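Local coordinates for Non-reducing end beta-L-arabinofuranosidase (Bacteroides thetaiotaomicron, PDB 5MQO), which probably hydrolyses a glycosidic linkage of complex plant pectin, consistent with aceric acidase activity in glycoside hydrolase family GH127, at residues V113-K118 / H205-K210; A297-Y302 / K362-Y367; N431-S436 / T691-L696; A542-N547 / D571-V576. All coordinates share one frame; numbering follows the deposited sequence.

Contact 1: V113-K118 / H205-K210; sequences VYAVNK and HRATGK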
loop_
_atom_site.group_PDB
_atom_site.type_symbol
_atom_site.label_atom_id
_atom_site.label_comp_id
_atom_site.label_asym_id
_atom_site.label_seq_id
_atom_site.Cartn_x
_atom_site.Cartn_y
_atom_site.Cartn_z
ATOM N N VAL A 113 12.792 -0.033 -11.146
ATOM C CA VAL A 113 13.763 -1.115 -11.006
ATOM C C VAL A 113 15.136 -0.712 -11.528
ATOM O O VAL A 113 16.141 -0.925 -10.862
ATOM C CB VAL A 113 13.259 -2.356 -11.775
ATOM C CG1 VAL A 113 14.362 -3.389 -12.007
ATOM C CG2 VAL A 113 12.077 -2.979 -11.036
ATOM N N TYR A 114 15.171 -0.151 -12.734
ATOM C CA TYR A 114 16.394 0.397 -13.315
ATOM C C TYR A 114 17.084 1.398 -12.403
ATOM O O TYR A 114 18.297 1.361 -12.270
ATOM C CB TYR A 114 16.112 1.039 -14.677
ATOM C CG TYR A 114 17.316 1.666 -15.324
ATOM C CD1 TYR A 114 18.192 0.909 -16.108
ATOM C CD2 TYR A 114 17.597 3.010 -15.134
ATOM C CE1 TYR A 114 19.317 1.490 -16.677
ATOM C CE2 TYR A 114 18.707 3.600 -15.700
ATOM C CZ TYR A 114 19.563 2.849 -16.476
ATOM O OH TYR A 114 20.649 3.473 -17.046
ATOM N N ALA A 115 16.337 2.277 -11.751
ATOM C CA ALA A 115 16.947 3.267 -10.840
ATOM C C ALA A 115 17.848 2.627 -9.771
ATOM O O ALA A 115 18.852 3.209 -9.346
ATOM C CB ALA A 115 15.872 4.130 -10.190
ATOM N N VAL A 116 17.478 1.421 -9.368
ATOM C CA VAL A 116 18.217 0.633 -8.380
ATOM C C VAL A 116 19.391 -0.144 -8.970
ATOM O O VAL A 116 20.426 -0.263 -8.305
ATOM C CB VAL A 116 17.252 -0.358 -7.638
ATOM C CG1 VAL A 116 17.975 -1.486 -6.904
ATOM C CG2 VAL A 116 16.392 0.404 -6.653
ATOM N N ASN A 117 19.208 -0.730 -10.158
ATOM C CA ASN A 117 20.144 -1.760 -10.661
ATOM C C ASN A 117 20.891 -1.427 -11.960
ATOM O O ASN A 117 21.843 -2.120 -12.300
ATOM C CB ASN A 117 19.449 -3.140 -10.733
ATOM C CG ASN A 117 18.529 -3.296 -11.934
ATOM O OD1 ASN A 117 18.403 -2.410 -12.791
ATOM N ND2 ASN A 117 17.903 -4.452 -12.018
ATOM N N LYS A 118 20.453 -0.399 -12.694
ATOM C CA LYS A 118 21.200 0.157 -13.845
ATOM C C LYS A 118 21.467 -0.867 -14.953
ATOM O O LYS A 118 22.424 -0.718 -15.698
ATOM C CB LYS A 118 22.540 0.781 -13.388
ATOM C CG LYS A 118 22.454 1.732 -12.200
ATOM C CD LYS A 118 21.783 3.056 -12.569
ATOM C CE LYS A 118 21.729 3.985 -11.366
ATOM N NZ LYS A 118 21.420 5.377 -11.748
ATOM N N HIS A 205 12.240 10.022 -16.125
ATOM C CA HIS A 205 13.137 11.189 -16.009
ATOM C C HIS A 205 14.015 11.119 -14.776
ATOM O O HIS A 205 15.214 11.321 -14.838
ATOM C CB HIS A 205 12.315 12.469 -15.949
ATOM C CG HIS A 205 13.131 13.720 -15.858
ATOM N ND1 HIS A 205 14.193 13.983 -16.699
ATOM C CD2 HIS A 205 13.010 14.806 -15.056
ATOM C CE1 HIS A 205 14.703 15.167 -16.406
ATOM N NE2 HIS A 205 14.003 15.689 -15.416
ATOM N N ARG A 206 13.389 10.812 -13.655
ATOM C CA ARG A 206 14.054 10.754 -12.373
ATOM C C ARG A 206 15.079 9.623 -12.267
ATOM O O ARG A 206 16.058 9.761 -11.547
ATOM C CB ARG A 206 12.989 10.678 -11.273
ATOM C CG ARG A 206 12.203 11.993 -11.173
ATOM C CD ARG A 206 11.213 12.032 -10.017
ATOM N NE ARG A 206 10.519 13.323 -9.949
ATOM C CZ ARG A 206 9.358 13.556 -9.332
ATOM N NH1 ARG A 206 8.695 12.591 -8.704
ATOM N NH2 ARG A 206 8.838 14.771 -9.357
ATOM N N ALA A 207 14.861 8.530 -13.001
ATOM C CA ALA A 207 15.703 7.342 -12.949
ATOM C C ALA A 207 16.874 7.371 -13.913
ATOM O O ALA A 207 17.947 6.899 -13.550
ATOM C CB ALA A 207 14.866 6.105 -13.228
ATOM N N THR A 208 16.647 7.863 -15.135
ATOM C CA THR A 208 17.621 7.823 -16.229
ATOM C C THR A 208 18.320 9.162 -16.501
ATOM O O THR A 208 19.384 9.202 -17.120
ATOM C CB THR A 208 16.957 7.395 -17.565
ATOM O OG1 THR A 208 16.095 8.434 -18.083
ATOM C CG2 THR A 208 16.157 6.094 -17.393
ATOM N N GLY A 209 17.706 10.264 -16.087
ATOM C CA GLY A 209 18.185 11.589 -16.459
ATOM C C GLY A 209 17.602 12.087 -17.766
ATOM O O GLY A 209 17.582 13.286 -18.002
ATOM N N LYS A 210 17.087 11.182 -18.596
ATOM C CA LYS A 210 16.702 11.513 -19.957
ATOM C C LYS A 210 15.347 12.219 -20.029
ATOM O O LYS A 210 14.392 11.891 -19.289
ATOM C CB LYS A 210 16.639 10.250 -20.823
ATOM C CG LYS A 210 17.921 9.437 -20.874
ATOM C CD LYS A 210 17.851 8.401 -21.991
ATOM C CE LYS A 210 18.964 7.369 -21.881
ATOM N NZ LYS A 210 18.631 6.103 -22.595
#
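Ala115 and Ala207 meet methyl to methyl, CB to CB at 3.8 Å, where the C-terminal ends of helices 102-117 and 192-208 pack in the helical catalytic domain, which belongs to the six-hairpin clan of glycosidases. Alanine suits both places, because the two CA atoms are only 4.8 Å apart. Beside this pair stands the Tyr114 ring; with CG anti to the backbone N (chi1 178°), it is carried to the side where Thr208 lies. Its CE2 corner does the touching: Thr208 CG2 comes within 3.9 Å of CE2, the two side chains crossing at about a right angle, while Ala207 O lies near the ring plane at the edge. The other branch of Thr208 is polar. OG1 accepts from Lys210 N at 3.0 Å, forming an ST turn, and bonds back to His204 O. An alanine here would probably leave Lys210 N without this acceptor and open a gap beside the tyrosine ring where CG2 had been. Each helix is followed by a residue of positive phi, Lys118 and Gly209; at the glycine, a CB would press on the preceding carbonyl O. Lys118 CA covers one face of the Tyr114 ring near its rim, and the Lys118 side chain, bent at chi2, ends with NZ 4.2 Å from Ala207 O.

Contact 2: A297-Y302 / K362-Y367; sequences AVRANY and KVHQSY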
loop_
_atom_site.group_PDB
_atom_site.type_symbol
_atom_site.label_atom_id
_atom_site.label_comp_id
_atom_site.label_asym_id
_atom_site.label_seq_id
_atom_site.Cartn_x
_atom_site.Cartn_y
_atom_site.Cartn_z
ATOM N N ALA A 297 -13.813 2.105 -3.285
ATOM C CA ALA A 297 -12.706 2.409 -2.390
ATOM C C ALA A 297 -11.433 2.895 -3.105
ATOM O O ALA A 297 -10.696 3.712 -2.589
ATOM C CB ALA A 297 -12.437 1.246 -1.453
ATOM N N VAL A 298 -11.215 2.416 -4.316
ATOM C CA VAL A 298 -10.088 2.844 -5.151
ATOM C C VAL A 298 -10.258 4.339 -5.469
ATOM O O VAL A 298 -9.367 5.144 -5.194
ATOM C CB VAL A 298 -9.965 2.038 -6.492
ATOM C CG1 VAL A 298 -8.668 2.409 -7.211
ATOM C CG2 VAL A 298 -9.990 0.539 -6.279
ATOM N N ARG A 299 -11.411 4.696 -6.035
ATOM C CA ARG A 299 -11.718 6.081 -6.357
ATOM C C ARG A 299 -11.592 6.958 -5.109
ATOM O O ARG A 299 -10.972 8.013 -5.157
ATOM C CB ARG A 299 -13.108 6.197 -6.988
ATOM C CG ARG A 299 -13.259 5.550 -8.378
ATOM C CD ARG A 299 -14.525 5.974 -9.123
ATOM N NE ARG A 299 -15.360 4.848 -9.578
ATOM C CZ ARG A 299 -16.612 4.947 -10.092
ATOM N NH1 ARG A 299 -17.233 6.127 -10.280
ATOM N NH2 ARG A 299 -17.260 3.843 -10.449
ATOM N N ALA A 300 -12.140 6.485 -3.994
ATOM C CA ALA A 300 -12.068 7.175 -2.708
ATOM C C ALA A 300 -10.633 7.462 -2.275
ATOM O O ALA A 300 -10.230 8.591 -1.995
ATOM C CB ALA A 300 -12.730 6.319 -1.650
ATOM N N ASN A 301 -9.871 6.396 -2.182
ATOM C CA ASN A 301 -8.577 6.485 -1.591
ATOM C C ASN A 301 -7.638 7.281 -2.497
ATOM O O ASN A 301 -6.907 8.120 -1.983
ATOM C CB ASN A 301 -8.041 5.104 -1.285
ATOM C CG ASN A 301 -8.703 4.460 -0.084
ATOM O OD1 ASN A 301 -9.436 5.094 0.679
ATOM N ND2 ASN A 301 -8.416 3.175 0.107
ATOM N N TYR A 302 -7.691 7.068 -3.819
ATOM C CA TYR A 302 -6.887 7.873 -4.761
ATOM C C TYR A 302 -7.261 9.357 -4.715
ATOM O O TYR A 302 -6.379 10.200 -4.781
ATOM C CB TYR A 302 -6.925 7.314 -6.205
ATOM C CG TYR A 302 -5.969 6.154 -6.430
ATOM C CD1 TYR A 302 -4.659 6.379 -6.781
ATOM C CD2 TYR A 302 -6.359 4.855 -6.236
ATOM C CE1 TYR A 302 -3.758 5.329 -6.964
ATOM C CE2 TYR A 302 -5.478 3.804 -6.417
ATOM C CZ TYR A 302 -4.175 4.042 -6.787
ATOM O OH TYR A 302 -3.296 2.993 -6.967
ATOM N N LYS A 362 -26.982 2.947 -5.314
ATOM C CA LYS A 362 -26.067 1.792 -5.363
ATOM C C LYS A 362 -24.586 2.211 -5.245
ATOM O O LYS A 362 -24.189 3.265 -5.730
ATOM C CB LYS A 362 -26.298 0.932 -6.616
ATOM C CG LYS A 362 -27.539 0.047 -6.499
ATOM C CD LYS A 362 -28.136 -0.321 -7.846
ATOM C CE LYS A 362 -27.145 -1.096 -8.693
ATOM N NZ LYS A 362 -27.494 -0.987 -10.128
ATOM N N VAL A 363 -23.799 1.370 -4.563
ATOM C CA VAL A 363 -22.326 1.466 -4.542
ATOM C C VAL A 363 -21.760 0.131 -5.014
ATOM O O VAL A 363 -22.481 -0.853 -5.124
ATOM C CB VAL A 363 -21.778 1.850 -3.141
ATOM C CG1 VAL A 363 -22.430 3.129 -2.654
ATOM C CG2 VAL A 363 -21.995 0.751 -2.101
ATOM N N HIS A 364 -20.472 0.085 -5.301
ATOM C CA HIS A 364 -19.817 -1.186 -5.658
ATOM C C HIS A 364 -18.319 -1.118 -5.363
ATOM O O HIS A 364 -17.725 -0.067 -5.491
ATOM C CB HIS A 364 -20.095 -1.577 -7.128
ATOM C CG HIS A 364 -19.338 -0.756 -8.140
ATOM N ND1 HIS A 364 -19.293 0.624 -8.104
ATOM C CD2 HIS A 364 -18.605 -1.125 -9.222
ATOM C CE1 HIS A 364 -18.570 1.067 -9.114
ATOM N NE2 HIS A 364 -18.134 0.028 -9.805
ATOM N N GLN A 365 -17.733 -2.235 -4.950
ATOM C CA GLN A 365 -16.301 -2.330 -4.663
ATOM C C GLN A 365 -15.988 -1.201 -3.702
ATOM O O GLN A 365 -15.095 -0.363 -3.917
ATOM C CB GLN A 365 -15.496 -2.269 -5.962
ATOM C CG GLN A 365 -16.187 -2.984 -7.125
ATOM C CD GLN A 365 -15.253 -3.451 -8.221
ATOM O OE1 GLN A 365 -14.175 -2.908 -8.414
ATOM N NE2 GLN A 365 -15.667 -4.482 -8.935
ATOM N N SER A 366 -16.767 -1.223 -2.624
ATOM C CA SER A 366 -17.058 -0.041 -1.844
ATOM C C SER A 366 -16.950 -0.180 -0.325
ATOM O O SER A 366 -17.140 -1.265 0.258
ATOM C CB SER A 366 -18.473 0.439 -2.184
ATOM O OG SER A 366 -18.884 1.495 -1.344
ATOM N N TYR A 367 -16.691 0.971 0.300
ATOM C CA TYR A 367 -16.770 1.121 1.734
ATOM C C TYR A 367 -18.198 0.821 2.143
ATOM O O TYR A 367 -19.091 1.042 1.375
ATOM C CB TYR A 367 -16.376 2.554 2.137
ATOM C CG TYR A 367 -14.886 2.828 2.152
ATOM C CD1 TYR A 367 -14.057 2.181 3.073
ATOM C CD2 TYR A 367 -14.287 3.746 1.264
ATOM C CE1 TYR A 367 -12.678 2.414 3.114
ATOM C CE2 TYR A 367 -12.912 3.991 1.308
ATOM C CZ TYR A 367 -12.111 3.315 2.242
ATOM O OH TYR A 367 -10.750 3.513 2.330
#
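Ala297 N, in the first turn of helix 297-314, donates to Gln365 O at 2.9 Å and 162°, tying the helix start to the corner the chain turns at Gln365. That corner is a G1 beta bulge: Gln365 and Ser366 both face Leu344, and Gln365 takes the positive phi that glycine often supplies in this motif. Beyond it, Tyr367 sets its ring against the helix. Ala297 CB sits over one face, offset toward the rim, in a CH-pi contact 4.2 Å from the ring centroid, and Ala300 CB meets the edge at CE2, 3.8 Å away. Alanines suit these positions because a bare methyl lets the flat ring come close to the helix. On the strand side of the bulge, His364 presents CE1 in its ring plane to Arg299 NH2 at 3.3 Å, the guanidinium and imidazole planes standing 78° apart. The tyrosine's polar end is buried but has a partner in Asn301, whose ND2 bonds to Ala384 O of helix 382-399 and so probably fixes the turn of the amide. Tyr367 OH donates to Asn301 OD1 at 2.6 Å, reaching a lone pair in the carbonyl plane at a C=O...donor angle of 112°.

Contact 3: N431-S436 / T691-L696; sequences NPLRIS and TVWMPL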
loop_
_atom_site.group_PDB
_atom_site.type_symbol
_atom_site.label_atom_id
_atom_site.label_comp_id
_atom_site.label_asym_id
_atom_site.label_seq_id
_atom_site.Cartn_x
_atom_site.Cartn_y
_atom_site.Cartn_z
ATOM N N ASN A 431 -9.064 -9.546 -2.245
ATOM C CA ASN A 431 -8.284 -10.012 -1.113
ATOM C C ASN A 431 -9.194 -10.345 0.083
ATOM O O ASN A 431 -9.216 -9.611 1.080
ATOM C CB ASN A 431 -7.282 -8.952 -0.707
ATOM C CG ASN A 431 -6.175 -8.832 -1.690
ATOM O OD1 ASN A 431 -5.203 -9.589 -1.649
ATOM N ND2 ASN A 431 -6.312 -7.902 -2.593
ATOM N N PRO A 432 -9.907 -11.479 0.009
ATOM C CA PRO A 432 -10.796 -11.844 1.096
ATOM C C PRO A 432 -10.047 -12.197 2.380
ATOM O O PRO A 432 -8.865 -12.515 2.332
ATOM C CB PRO A 432 -11.533 -13.082 0.538
ATOM C CG PRO A 432 -10.566 -13.716 -0.376
ATOM C CD PRO A 432 -9.685 -12.611 -0.911
ATOM N N LEU A 433 -10.758 -12.155 3.506
ATOM C CA LEU A 433 -10.223 -12.630 4.782
ATOM C C LEU A 433 -10.741 -13.990 5.209
ATOM O O LEU A 433 -10.544 -14.380 6.352
ATOM C CB LEU A 433 -10.533 -11.606 5.859
ATOM C CG LEU A 433 -9.553 -10.425 5.925
ATOM C CD1 LEU A 433 -9.875 -9.367 4.846
ATOM C CD2 LEU A 433 -9.552 -9.861 7.362
ATOM N N ARG A 434 -11.425 -14.690 4.308
ATOM C CA ARG A 434 -11.965 -16.027 4.553
ATOM C C ARG A 434 -12.374 -16.714 3.238
ATOM O O ARG A 434 -13.046 -16.103 2.379
ATOM C CB ARG A 434 -13.197 -15.996 5.512
ATOM C CG ARG A 434 -13.716 -17.369 5.946
ATOM C CD ARG A 434 -14.521 -17.388 7.239
ATOM N NE ARG A 434 -13.930 -16.622 8.352
ATOM C CZ ARG A 434 -14.617 -15.990 9.334
ATOM N NH1 ARG A 434 -15.964 -15.984 9.407
ATOM N NH2 ARG A 434 -13.946 -15.325 10.269
ATOM N N ILE A 435 -11.966 -17.975 3.088
ATOM C CA ILE A 435 -12.547 -18.866 2.089
ATOM C C ILE A 435 -13.151 -20.033 2.836
ATOM O O ILE A 435 -12.455 -20.719 3.565
ATOM C CB ILE A 435 -11.489 -19.427 1.098
ATOM C CG1 ILE A 435 -10.746 -18.294 0.372
ATOM C CG2 ILE A 435 -12.135 -20.384 0.096
ATOM C CD1 ILE A 435 -11.561 -17.566 -0.673
ATOM N N SER A 436 -14.431 -20.274 2.618
ATOM C CA SER A 436 -15.094 -21.460 3.131
ATOM C C SER A 436 -15.616 -22.270 1.969
ATOM O O SER A 436 -16.350 -21.751 1.152
ATOM C CB SER A 436 -16.262 -21.041 4.016
ATOM O OG SER A 436 -17.174 -22.112 4.216
ATOM N N THR A 691 -8.777 -18.583 6.774
ATOM C CA THR A 691 -9.454 -17.550 7.568
ATOM C C THR A 691 -8.394 -16.750 8.308
ATOM O O THR A 691 -7.414 -17.345 8.753
ATOM C CB THR A 691 -10.498 -18.143 8.560
ATOM O OG1 THR A 691 -11.157 -17.091 9.283
ATOM C CG2 THR A 691 -9.853 -19.083 9.575
ATOM N N VAL A 692 -8.576 -15.428 8.427
ATOM C CA VAL A 692 -7.729 -14.619 9.297
ATOM C C VAL A 692 -8.312 -14.650 10.713
ATOM O O VAL A 692 -7.629 -14.996 11.664
ATOM C CB VAL A 692 -7.559 -13.161 8.785
ATOM C CG1 VAL A 692 -6.714 -12.300 9.736
ATOM C CG2 VAL A 692 -6.973 -13.151 7.382
ATOM N N TRP A 693 -9.575 -14.295 10.861
ATOM C CA TRP A 693 -10.181 -14.229 12.197
ATOM C C TRP A 693 -10.661 -15.621 12.587
ATOM O O TRP A 693 -11.218 -16.324 11.742
ATOM C CB TRP A 693 -11.329 -13.202 12.241
ATOM C CG TRP A 693 -10.831 -11.843 12.175
ATOM C CD1 TRP A 693 -10.493 -11.177 11.063
ATOM C CD2 TRP A 693 -10.552 -10.976 13.271
ATOM N NE1 TRP A 693 -10.039 -9.926 11.378
ATOM C CE2 TRP A 693 -10.067 -9.773 12.732
ATOM C CE3 TRP A 693 -10.703 -11.082 14.659
ATOM C CZ2 TRP A 693 -9.701 -8.680 13.530
ATOM C CZ3 TRP A 693 -10.329 -10.007 15.468
ATOM C CH2 TRP A 693 -9.833 -8.821 14.900
ATOM N N MET A 694 -10.404 -16.006 13.848
ATOM C CA MET A 694 -10.754 -17.327 14.380
ATOM C C MET A 694 -11.485 -17.188 15.715
ATOM O O MET A 694 -11.262 -16.224 16.458
ATOM C CB MET A 694 -9.505 -18.193 14.597
ATOM C CG MET A 694 -8.795 -18.631 13.331
ATOM S SD MET A 694 -7.099 -19.253 13.583
ATOM C CE MET A 694 -6.232 -17.736 14.004
ATOM N N PRO A 695 -12.341 -18.161 16.038
ATOM C CA PRO A 695 -12.949 -18.191 17.359
ATOM C C PRO A 695 -11.929 -18.142 18.487
ATOM O O PRO A 695 -10.922 -18.823 18.436
ATOM C CB PRO A 695 -13.680 -19.547 17.385
ATOM C CG PRO A 695 -13.928 -19.878 15.953
ATOM C CD PRO A 695 -12.787 -19.286 15.191
ATOM N N LEU A 696 -12.237 -17.361 19.513
ATOM C CA LEU A 696 -11.404 -17.189 20.695
ATOM C C LEU A 696 -12.047 -17.863 21.909
ATOM O O LEU A 696 -13.215 -17.630 22.177
ATOM C CB LEU A 696 -11.268 -15.683 20.947
ATOM C CG LEU A 696 -10.458 -15.185 22.142
ATOM C CD1 LEU A 696 -8.957 -15.461 22.013
ATOM C CD2 LEU A 696 -10.732 -13.699 22.328
#
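Arg434 and Thr691 lie side by side and point the same way, and their polar ends carry the side-chain hydrogen bonds. Arg434 NE donates to Thr691 OG1 at 3.0 Å, the oxygen lying 20° out of the guanidinium plane; the chain bends at chi3 (-46°), the torsion that places NE. Thr691 OG1 in turn donates to Trp693 O at 2.6 Å, and Arg434 NH2 adds a weak bond to that same carbonyl oxygen at 3.3 Å. Threonine suits its place because one hydroxyl can accept and donate at once. A leucine in place of the arginine would probably leave Thr691 OG1 without this donor and Trp693 O with one bond fewer. Among the backbone bonds, Val692 N donates to Leu433 O at 3.0 Å. Arg434 and Thr691 form an antiparallel non-hydrogen-bonded pair, CA to CA 4.2 Å, through which short strand 434-435 of the catalytic region joins the C-terminal domain's sheet at strand 690-697. Apolar contacts belong to Leu433, buried like its partners. Its CG meets Val692 CG2 at 4.0 Å, while its CD2 reaches the edge of the Trp693 indole, 4.0 Å from CD1, with the leucine and tryptophan side chains running alongside each other.

Contact 4: A542-N547 / D571-V576; sequences AALTVN and DVVELV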
loop_
_atom_site.group_PDB
_atom_site.type_symbol
_atom_site.label_atom_id
_atom_site.label_comp_id
_atom_site.label_asym_id
_atom_site.label_seq_id
_atom_site.Cartn_x
_atom_site.Cartn_y
_atom_site.Cartn_z
ATOM N N ALA A 542 10.945 -1.270 23.305
ATOM C CA ALA A 542 12.034 -1.141 22.361
ATOM C C ALA A 542 13.215 -0.391 22.958
ATOM O O ALA A 542 13.030 0.483 23.811
ATOM C CB ALA A 542 11.545 -0.447 21.104
ATOM N N ALA A 543 14.420 -0.746 22.507
ATOM C CA ALA A 543 15.648 -0.153 23.029
ATOM C C ALA A 543 16.584 0.215 21.894
ATOM O O ALA A 543 16.610 -0.463 20.839
ATOM C CB ALA A 543 16.337 -1.105 24.006
ATOM N N LEU A 544 17.343 1.290 22.138
ATOM C CA LEU A 544 18.431 1.744 21.265
ATOM C C LEU A 544 19.837 1.591 21.878
ATOM O O LEU A 544 20.022 1.634 23.101
ATOM C CB LEU A 544 18.224 3.209 20.924
ATOM C CG LEU A 544 17.075 3.513 19.964
ATOM C CD1 LEU A 544 16.787 5.006 19.994
ATOM C CD2 LEU A 544 17.388 3.064 18.545
ATOM N N THR A 545 20.828 1.412 21.006
ATOM C CA THR A 545 22.239 1.526 21.385
ATOM C C THR A 545 22.971 2.330 20.307
ATOM O O THR A 545 22.528 2.372 19.159
ATOM C CB THR A 545 22.905 0.145 21.599
ATOM O OG1 THR A 545 23.023 -0.539 20.345
ATOM C CG2 THR A 545 22.107 -0.705 22.597
ATOM N N VAL A 546 24.048 3.015 20.697
ATOM C CA VAL A 546 24.948 3.670 19.731
ATOM C C VAL A 546 26.402 3.252 19.965
ATOM O O VAL A 546 27.011 3.579 20.995
ATOM C CB VAL A 546 24.857 5.207 19.722
ATOM C CG1 VAL A 546 25.538 5.751 18.471
ATOM C CG2 VAL A 546 23.413 5.663 19.771
ATOM N N ASN A 547 26.940 2.537 18.980
ATOM C CA ASN A 547 28.191 1.805 19.091
ATOM C C ASN A 547 28.229 0.877 20.326
ATOM O O ASN A 547 29.262 0.749 20.974
ATOM C CB ASN A 547 29.377 2.774 19.063
ATOM C CG ASN A 547 29.525 3.494 17.727
ATOM O OD1 ASN A 547 29.642 2.856 16.676
ATOM N ND2 ASN A 547 29.573 4.831 17.770
ATOM N N ASP A 571 30.015 4.811 12.635
ATOM C CA ASP A 571 29.055 4.744 13.767
ATOM C C ASP A 571 27.977 3.677 13.479
ATOM O O ASP A 571 27.690 3.319 12.311
ATOM C CB ASP A 571 28.407 6.118 14.116
ATOM C CG ASP A 571 29.358 7.082 14.889
ATOM O OD1 ASP A 571 30.252 6.631 15.623
ATOM O OD2 ASP A 571 29.203 8.317 14.769
ATOM N N VAL A 572 27.417 3.157 14.567
ATOM C CA VAL A 572 26.455 2.061 14.519
ATOM C C VAL A 572 25.319 2.359 15.480
ATOM O O VAL A 572 25.549 2.490 16.673
ATOM C CB VAL A 572 27.152 0.742 14.907
ATOM C CG1 VAL A 572 26.164 -0.337 15.337
ATOM C CG2 VAL A 572 28.010 0.248 13.753
ATOM N N VAL A 573 24.102 2.471 14.959
ATOM C CA VAL A 573 22.898 2.480 15.785
ATOM C C VAL A 573 22.192 1.128 15.659
ATOM O O VAL A 573 22.180 0.514 14.584
ATOM C CB VAL A 573 21.906 3.575 15.356
ATOM C CG1 VAL A 573 20.844 3.779 16.433
ATOM C CG2 VAL A 573 22.623 4.879 15.081
ATOM N N GLU A 574 21.590 0.687 16.760
ATOM C CA GLU A 574 20.954 -0.617 16.823
ATOM C C GLU A 574 19.629 -0.560 17.600
ATOM O O GLU A 574 19.603 -0.402 18.821
ATOM C CB GLU A 574 21.908 -1.649 17.428
ATOM C CG GLU A 574 21.557 -3.086 17.073
ATOM C CD GLU A 574 22.618 -4.076 17.519
ATOM O OE1 GLU A 574 23.684 -4.147 16.858
ATOM O OE2 GLU A 574 22.374 -4.767 18.536
ATOM N N LEU A 575 18.527 -0.677 16.860
ATOM C CA LEU A 575 17.189 -0.730 17.424
ATOM C C LEU A 575 16.896 -2.168 17.735
ATOM O O LEU A 575 17.067 -3.015 16.860
ATOM C CB LEU A 575 16.203 -0.227 16.388
ATOM C CG LEU A 575 14.731 -0.196 16.786
ATOM C CD1 LEU A 575 14.477 0.729 17.969
ATOM C CD2 LEU A 575 13.887 0.223 15.595
ATOM N N VAL A 576 16.499 -2.453 18.976
ATOM C CA VAL A 576 15.953 -3.772 19.328
ATOM C C VAL A 576 14.488 -3.611 19.695
ATOM O O VAL A 576 14.183 -3.040 20.726
ATOM C CB VAL A 576 16.697 -4.431 20.519
ATOM C CG1 VAL A 576 16.133 -5.823 20.829
ATOM C CG2 VAL A 576 18.183 -4.518 20.240
#
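Asn547 and Asp571 both set CG anti to the carbonyl carbon, with chi1 at -66° and -76°, which sends the two CG atoms from their backbones to the end of the paired strands where amide and carboxylate meet. Asn547 ND2 donates to Asp571 OD1 at 2.9 Å, from above the carboxylate plane, though the acceptor lies in the amide's own plane. The other amide atom, OD1, takes a weak bond from Val572 N, while Asn547 N reaches Val572 O at 2.7 Å. Asparagine suits this spot, for it tolerates the positive phi with which the chain leaves strand 542-546. Asp571 OD2 is bonded by Lys568 N.

The strands run antiparallel at 166°, and at the far end Ala543 and Val576 form a hydrogen-bonded pair, with Val576 N only 2.7 Å from Ala543 O. One face carries Leu544, Val546, Val573 and Leu575, all buried. Leu544 CD2 touches Leu575 CD1 at 3.8 Å and Val573 CG1 at 4.1 Å. Val573 packs on strand 529-535, and Leu544 and Val546 on strand 559-565, of a second sheet, as in a beta-sandwich. The other face holds Ala543, Thr545, Glu574 and Val576. There Thr545 and Glu574 lie side by side, OG1 to CB at 3.3 Å, and the glutamate's carboxylate leads away to a salt bridge with Arg516 on strand 514-521. The chemistry is thus divided: apolar branched residues fill the interior between the sheets, whereas the more exposed face mixes Thr545 and Glu574 with Ala543 and Val576, and solvent would probably weaken any charge effect there.

Contacts 1 and 2 lie in the helical catalytic region, their centres 33 Å apart, one at the ends of helices 102-117 and 192-208 and the other at the start of helix 297-314. Contact 3 follows along the chain, its centre 22 Å from that of contact 2, and is the one that spans regions, linking strand 434-435 to strand 690-697 of the C-terminal domain. The loop it closes contains contact 4, which lies in the seven-stranded antiparallel sheet of the middle domain, its centre 38 Å from that of contact 3. None of the four touches another. Contacts 1, 2 and 4 thus each lie within one family region, whereas contact 3 brings distant parts of the sequence together.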